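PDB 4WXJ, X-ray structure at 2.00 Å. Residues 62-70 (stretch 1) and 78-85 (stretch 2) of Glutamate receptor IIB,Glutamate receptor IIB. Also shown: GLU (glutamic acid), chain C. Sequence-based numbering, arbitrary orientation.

Stretch 1, residues 62-70: PVRDNKYGS
Stretch 2 78-85: WDGIIRQL

An irregular loop, residues 62-70, packs against the turn that leads into a helix running through Leu85 and beyond. The contact buries 524 Å², and register is set by two CA pairs: Lys67 CA to Gly80 CA at 4.1 Å and Ser70 CA to Trp78 CA at 5.5 Å. The number rises from 67 to 70 as it falls from 80 to 78, so the two backbones run in opposite directions there.

Asp79 covers the most surface. Extended (phi/psi -134/-173), with CA-to-CB toward the loop and chi1 p (54°), it sets its carboxylate to accept the backbone amide of Ser70, Ser70 N to Asp79 OD1 2.8 Å at 160°. Asp79 OD2 meets Lys67 NZ at 3.5 Å in a salt bridge whose hydrogen bond is weak, the lysine reaching it through chi1 m and then t throughout. Water 1 donates to Asp79 OD2 (2.8 Å) and lies 2.5 Å from Ser70 OG.

Ser70, also extended (-142/159), has chi1 p and CB pointing away; its direct bonds to Asp79 are made by the backbone, and OG reaches Asp79 OD2 through water 1. Asp79 N returns a weak bond to Ser70 O (3.4 Å), while Ser70 C lies 3.3 Å from Trp78 CE3. The edge of that indole, chi1 m and chi2 84°, meets Gly69 O, 3.5 Å from Trp78 CZ3.

Gly80 (62/-152) allows close backbone packing. An ideal CB would clash with Lys67 O at 2.4 Å. Gly80 N donates to Asp65 OD2 (3.0 Å, 158°), while Asp65 OD1, with chi1 p, accepts Lys67 N at 3.1 Å; one carboxylate thus braces both stretches. Next, Ile81 N donates to Lys67 O (3.2 Å) and weakly to Tyr68 O (3.0 Å). Gly69 (142/115) obeys a similar rule: its ideal CB would sit 2.3 Å from Ile82 CG1.

Apolar packing closes the other end. Val63, chi1 m, places CG1 4.0 Å from Ile81 CG1 and 3.6 Å from Gln84 CG. Tyr68, chi1 m, turns its CB away from the helix, and one ring face receives the ligand glutamate, Tyr68 CZ to GLU CB 3.6 Å.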

ATOM      1  N   PRO A  62      -6.498  -0.615 -14.456  1.00 22.20           N
ATOM      2  CA  PRO A  62      -5.410  -1.213 -13.676  1.00 23.60           C
ATOM      3  C   PRO A  62      -4.121  -1.318 -14.488  1.00 33.60           C
ATOM      4  O   PRO A  62      -4.145  -1.804 -15.618  1.00 34.82           O
ATOM      5  CB  PRO A  62      -5.956  -2.599 -13.307  1.00 24.64           C
ATOM      6  CG  PRO A  62      -7.087  -2.845 -14.241  1.00 31.48           C
ATOM      7  CD  PRO A  62      -7.665  -1.507 -14.544  1.00 29.22           C
ATOM      8  N   VAL A  63      -3.014  -0.858 -13.913  1.00 31.03           N
ATOM      9  CA  VAL A  63      -1.743  -0.796 -14.629  1.00 30.70           C
ATOM     10  C   VAL A  63      -1.245  -2.181 -15.034  1.00 28.14           C
ATOM     11  O   VAL A  63      -1.462  -3.166 -14.325  1.00 25.13           O
ATOM     12  CB  VAL A  63      -0.655  -0.093 -13.784  1.00 33.62           C
ATOM     13  CG1 VAL A  63      -1.072   1.333 -13.478  1.00 33.95           C
ATOM     14  CG2 VAL A  63      -0.380  -0.861 -12.496  1.00 25.30           C
ATOM     15  N   ARG A  64      -0.570  -2.238 -16.179  1.00 24.06           N
ATOM     16  CA  ARG A  64      -0.149  -3.499 -16.782  1.00 27.50           C
ATOM     17  C   ARG A  64       0.785  -4.307 -15.882  1.00 25.27           C
ATOM     18  O   ARG A  64       0.577  -5.505 -15.687  1.00 26.99           O
ATOM     19  CB  ARG A  64       0.531  -3.228 -18.127  1.00 46.72           C
ATOM     20  CG  ARG A  64       0.796  -4.472 -18.960  1.00 68.16           C
ATOM     21  CD  ARG A  64       1.219  -4.105 -20.375  1.00 83.08           C
ATOM     22  NE  ARG A  64       1.386  -5.278 -21.229  1.00 92.90           N
ATOM     23  CZ  ARG A  64       1.607  -5.225 -22.539  1.00100.84           C
ATOM     24  NH1 ARG A  64       1.685  -4.055 -23.160  1.00103.02           N
ATOM     25  NH2 ARG A  64       1.748  -6.345 -23.235  1.00104.92           N
ATOM     26  N   ASP A  65       1.810  -3.656 -15.337  1.00 23.96           N
ATOM     27  CA  ASP A  65       2.787  -4.344 -14.493  1.00 32.16           C
ATOM     28  C   ASP A  65       2.265  -4.589 -13.073  1.00 26.51           C
ATOM     29  O   ASP A  65       2.902  -5.287 -12.285  1.00 30.84           O
ATOM     30  CB  ASP A  65       4.101  -3.552 -14.435  1.00 39.22           C
ATOM     31  CG  ASP A  65       3.908  -2.110 -13.979  1.00 39.89           C
ATOM     32  OD1 ASP A  65       2.832  -1.780 -13.438  1.00 33.61           O
ATOM     33  OD2 ASP A  65       4.846  -1.303 -14.159  1.00 29.37           O
ATOM     34  N   ASN A  66       1.107  -4.010 -12.762  1.00 24.04           N
ATOM     35  CA  ASN A  66       0.481  -4.133 -11.441  1.00 23.01           C
ATOM     36  C   ASN A  66       1.389  -3.701 -10.291  1.00 23.80           C
ATOM     37  O   ASN A  66       1.297  -4.237  -9.185  1.00 21.67           O
ATOM     38  CB  ASN A  66       0.018  -5.575 -11.209  1.00 23.93           C
ATOM     39  CG  ASN A  66      -1.093  -5.673 -10.173  1.00 22.43           C
ATOM     40  OD1 ASN A  66      -2.171  -5.108 -10.351  1.00 19.73           O
ATOM     41  ND2 ASN A  66      -0.837  -6.402  -9.090  1.00 27.94           N
ATOM     42  N   LYS A  67       2.255  -2.724 -10.548  1.00 24.18           N
ATOM     43  CA  LYS A  67       3.165  -2.213  -9.524  1.00 23.77           C
ATOM     44  C   LYS A  67       2.655  -0.911  -8.912  1.00 21.28           C
ATOM     45  O   LYS A  67       1.896  -0.170  -9.540  1.00 16.55           O
ATOM     46  CB  LYS A  67       4.561  -1.998 -10.112  1.00 25.71           C
ATOM     47  CG  LYS A  67       5.264  -3.281 -10.519  1.00 37.35           C
ATOM     48  CD  LYS A  67       6.697  -3.008 -10.943  1.00 57.46           C
ATOM     49  CE  LYS A  67       7.428  -4.288 -11.308  1.00 66.08           C
ATOM     50  NZ  LYS A  67       8.874  -4.043 -11.570  1.00 68.08           N
ATOM     51  N   TYR A  68       3.073  -0.641  -7.678  1.00 24.19           N
ATOM     52  CA  TYR A  68       2.748   0.618  -7.019  1.00 18.19           C
ATOM     53  C   TYR A  68       3.428   1.775  -7.741  1.00 21.81           C
ATOM     54  O   TYR A  68       2.769   2.694  -8.229  1.00 23.34           O
ATOM     55  CB  TYR A  68       3.188   0.601  -5.553  1.00 13.54           C
ATOM     56  CG  TYR A  68       2.399  -0.321  -4.650  1.00 13.44           C
ATOM     57  CD1 TYR A  68       2.741  -1.659  -4.518  1.00 20.93           C
ATOM     58  CD2 TYR A  68       1.328   0.157  -3.906  1.00 15.03           C
ATOM     59  CE1 TYR A  68       2.030  -2.501  -3.682  1.00 16.50           C
ATOM     60  CE2 TYR A  68       0.609  -0.677  -3.066  1.00 16.51           C
ATOM     61  CZ  TYR A  68       0.966  -2.006  -2.960  1.00 21.73           C
ATOM     62  OH  TYR A  68       0.257  -2.838  -2.127  1.00 18.47           O
ATOM     63  N   GLY A  69       4.756   1.714  -7.796  1.00 26.17           N
ATOM     64  CA  GLY A  69       5.555   2.752  -8.418  1.00 24.35           C
ATOM     65  C   GLY A  69       6.837   3.018  -7.654  1.00 20.03           C
ATOM     66  O   GLY A  69       6.808   3.479  -6.511  1.00 23.29           O
ATOM     67  N   SER A  70       7.964   2.719  -8.290  1.00 22.91           N
ATOM     68  CA  SER A  70       9.276   2.955  -7.699  1.00 29.85           C
ATOM     69  C   SER A  70      10.253   3.429  -8.766  1.00 29.52           C
ATOM     70  O   SER A  70      10.043   3.199  -9.957  1.00 23.01           O
ATOM     71  CB  SER A  70       9.807   1.687  -7.030  1.00 32.64           C
ATOM     72  OG  SER A  70      10.150   0.711  -7.996  1.00 36.14           O
ATOM     73  N   TRP A  78      10.489   5.318 -13.835  1.00 27.98           N
ATOM     74  CA  TRP A  78       9.481   4.869 -12.883  1.00 28.03           C
ATOM     75  C   TRP A  78       8.613   3.776 -13.497  1.00 30.20           C
ATOM     76  O   TRP A  78       8.606   3.587 -14.715  1.00 27.06           O
ATOM     77  CB  TRP A  78       8.602   6.039 -12.438  1.00 26.15           C
ATOM     78  CG  TRP A  78       9.256   6.944 -11.450  1.00 26.01           C
ATOM     79  CD1 TRP A  78      10.106   7.976 -11.719  1.00 31.57           C
ATOM     80  CD2 TRP A  78       9.109   6.905 -10.026  1.00 21.05           C
ATOM     81  NE1 TRP A  78      10.499   8.581 -10.549  1.00 22.23           N
ATOM     82  CE2 TRP A  78       9.899   7.942  -9.494  1.00 27.12           C
ATOM     83  CE3 TRP A  78       8.385   6.092  -9.147  1.00 24.50           C
ATOM     84  CZ2 TRP A  78       9.989   8.188  -8.126  1.00 20.85           C
ATOM     85  CZ3 TRP A  78       8.475   6.337  -7.789  1.00 33.40           C
ATOM     86  CH2 TRP A  78       9.271   7.377  -7.292  1.00 21.46           C
ATOM     87  N   ASP A  79       7.884   3.061 -12.644  1.00 30.19           N
ATOM     88  CA  ASP A  79       6.936   2.046 -13.091  1.00 29.51           C
ATOM     89  C   ASP A  79       5.606   2.197 -12.355  1.00 31.07           C
ATOM     90  O   ASP A  79       5.398   3.166 -11.624  1.00 25.85           O
ATOM     91  CB  ASP A  79       7.513   0.640 -12.877  1.00 32.83           C
ATOM     92  CG  ASP A  79       7.962   0.394 -11.442  1.00 34.95           C
ATOM     93  OD1 ASP A  79       7.548   1.145 -10.533  1.00 32.04           O
ATOM     94  OD2 ASP A  79       8.730  -0.565 -11.218  1.00 35.26           O
ATOM     95  N   GLY A  80       4.708   1.241 -12.563  1.00 32.08           N
ATOM     96  CA  GLY A  80       3.459   1.184 -11.827  1.00 28.51           C
ATOM     97  C   GLY A  80       2.552   2.383 -12.026  1.00 33.88           C
ATOM     98  O   GLY A  80       2.578   3.037 -13.072  1.00 23.51           O
ATOM     99  N   ILE A  81       1.746   2.666 -11.006  1.00 24.20           N
ATOM    100  CA  ILE A  81       0.773   3.749 -11.057  1.00 20.28           C
ATOM    101  C   ILE A  81       1.449   5.101 -11.249  1.00 18.02           C
ATOM    102  O   ILE A  81       0.949   5.950 -11.987  1.00 22.18           O
ATOM    103  CB  ILE A  81      -0.082   3.791  -9.771  1.00 18.56           C
ATOM    104  CG1 ILE A  81      -0.848   2.475  -9.606  1.00 22.39           C
ATOM    105  CG2 ILE A  81      -1.050   4.974  -9.808  1.00 23.42           C
ATOM    106  CD1 ILE A  81      -1.579   2.335  -8.285  1.00 26.41           C
ATOM    107  N   ILE A  82       2.577   5.299 -10.576  1.00 21.19           N
ATOM    108  CA  ILE A  82       3.300   6.562 -10.655  1.00 19.42           C
ATOM    109  C   ILE A  82       3.722   6.862 -12.095  1.00 23.14           C
ATOM    110  O   ILE A  82       3.649   8.006 -12.541  1.00 25.87           O
ATOM    111  CB  ILE A  82       4.547   6.554  -9.747  1.00 27.02           C
ATOM    112  CG1 ILE A  82       4.155   6.280  -8.292  1.00 28.59           C
ATOM    113  CG2 ILE A  82       5.301   7.876  -9.850  1.00 30.37           C
ATOM    114  CD1 ILE A  82       3.234   7.325  -7.677  1.00 19.80           C
ATOM    115  N   ARG A  83       4.156   5.834 -12.818  1.00 31.04           N
ATOM    116  CA  ARG A  83       4.592   6.006 -14.203  1.00 32.17           C
ATOM    117  C   ARG A  83       3.452   6.490 -15.097  1.00 28.31           C
ATOM    118  O   ARG A  83       3.642   7.386 -15.921  1.00 30.68           O
ATOM    119  CB  ARG A  83       5.166   4.697 -14.753  1.00 38.97           C
ATOM    120  CG  ARG A  83       5.632   4.770 -16.207  1.00 37.05           C
ATOM    121  CD  ARG A  83       6.705   5.832 -16.410  1.00 44.25           C
ATOM    122  NE  ARG A  83       7.166   5.900 -17.796  1.00 38.12           N
ATOM    123  CZ  ARG A  83       8.095   5.107 -18.324  1.00 41.39           C
ATOM    124  NH1 ARG A  83       8.677   4.166 -17.591  1.00 41.05           N
ATOM    125  NH2 ARG A  83       8.442   5.254 -19.595  1.00 46.72           N
ATOM    126  N   GLN A  84       2.271   5.901 -14.933  1.00 29.45           N
ATOM    127  CA  GLN A  84       1.113   6.269 -15.743  1.00 27.91           C
ATOM    128  C   GLN A  84       0.715   7.727 -15.533  1.00 35.15           C
ATOM    129  O   GLN A  84       0.194   8.372 -16.443  1.00 38.83           O
ATOM    130  CB  GLN A  84      -0.074   5.361 -15.422  1.00 27.58           C
ATOM    131  CG  GLN A  84       0.170   3.897 -15.719  1.00 36.35           C
ATOM    132  CD  GLN A  84       0.559   3.658 -17.163  1.00 46.25           C
ATOM    133  OE1 GLN A  84      -0.147   4.072 -18.083  1.00 45.24           O
ATOM    134  NE2 GLN A  84       1.693   2.999 -17.371  1.00 39.94           N
ATOM    135  N   LEU A  85       0.963   8.241 -14.334  1.00 30.08           N
ATOM    136  CA  LEU A  85       0.654   9.630 -14.021  1.00 39.08           C
ATOM    137  C   LEU A  85       1.692  10.572 -14.626  1.00 31.74           C
ATOM    138  O   LEU A  85       1.349  11.636 -15.142  1.00 32.46           O
ATOM    139  CB  LEU A  85       0.572   9.826 -12.506  1.00 27.88           C
ATOM    140  CG  LEU A  85      -0.703   9.282 -11.861  1.00 33.18           C
ATOM    141  CD1 LEU A  85      -0.495   9.031 -10.384  1.00 39.11           C
ATOM    142  CD2 LEU A  85      -1.853  10.251 -12.074  1.00 38.08           C
TER
HETATM  143  N   GLU C 301       1.607   1.202   0.301  1.00 15.97           N
HETATM  144  CA  GLU C 301       3.003   0.845  -0.071  1.00 13.27           C
HETATM  145  C   GLU C 301       3.472   1.690  -1.250  1.00 20.41           C
HETATM  146  O   GLU C 301       2.783   2.629  -1.654  1.00 17.46           O
HETATM  147  CB  GLU C 301       3.097  -0.642  -0.408  1.00 14.41           C
HETATM  148  CG  GLU C 301       2.999  -1.566   0.796  1.00 19.12           C
HETATM  149  CD  GLU C 301       4.308  -1.709   1.563  1.00 17.37           C
HETATM  150  OE1 GLU C 301       4.283  -2.300   2.663  1.00 22.62           O
HETATM  151  OE2 GLU C 301       5.360  -1.240   1.073  1.00 22.59           O
HETATM  152  OXT GLU C 301       4.541   1.465  -1.821  1.00 18.23           O
HETATM  153  O   HOH W   1       8.564  -1.132  -8.470  1.00 41.28           O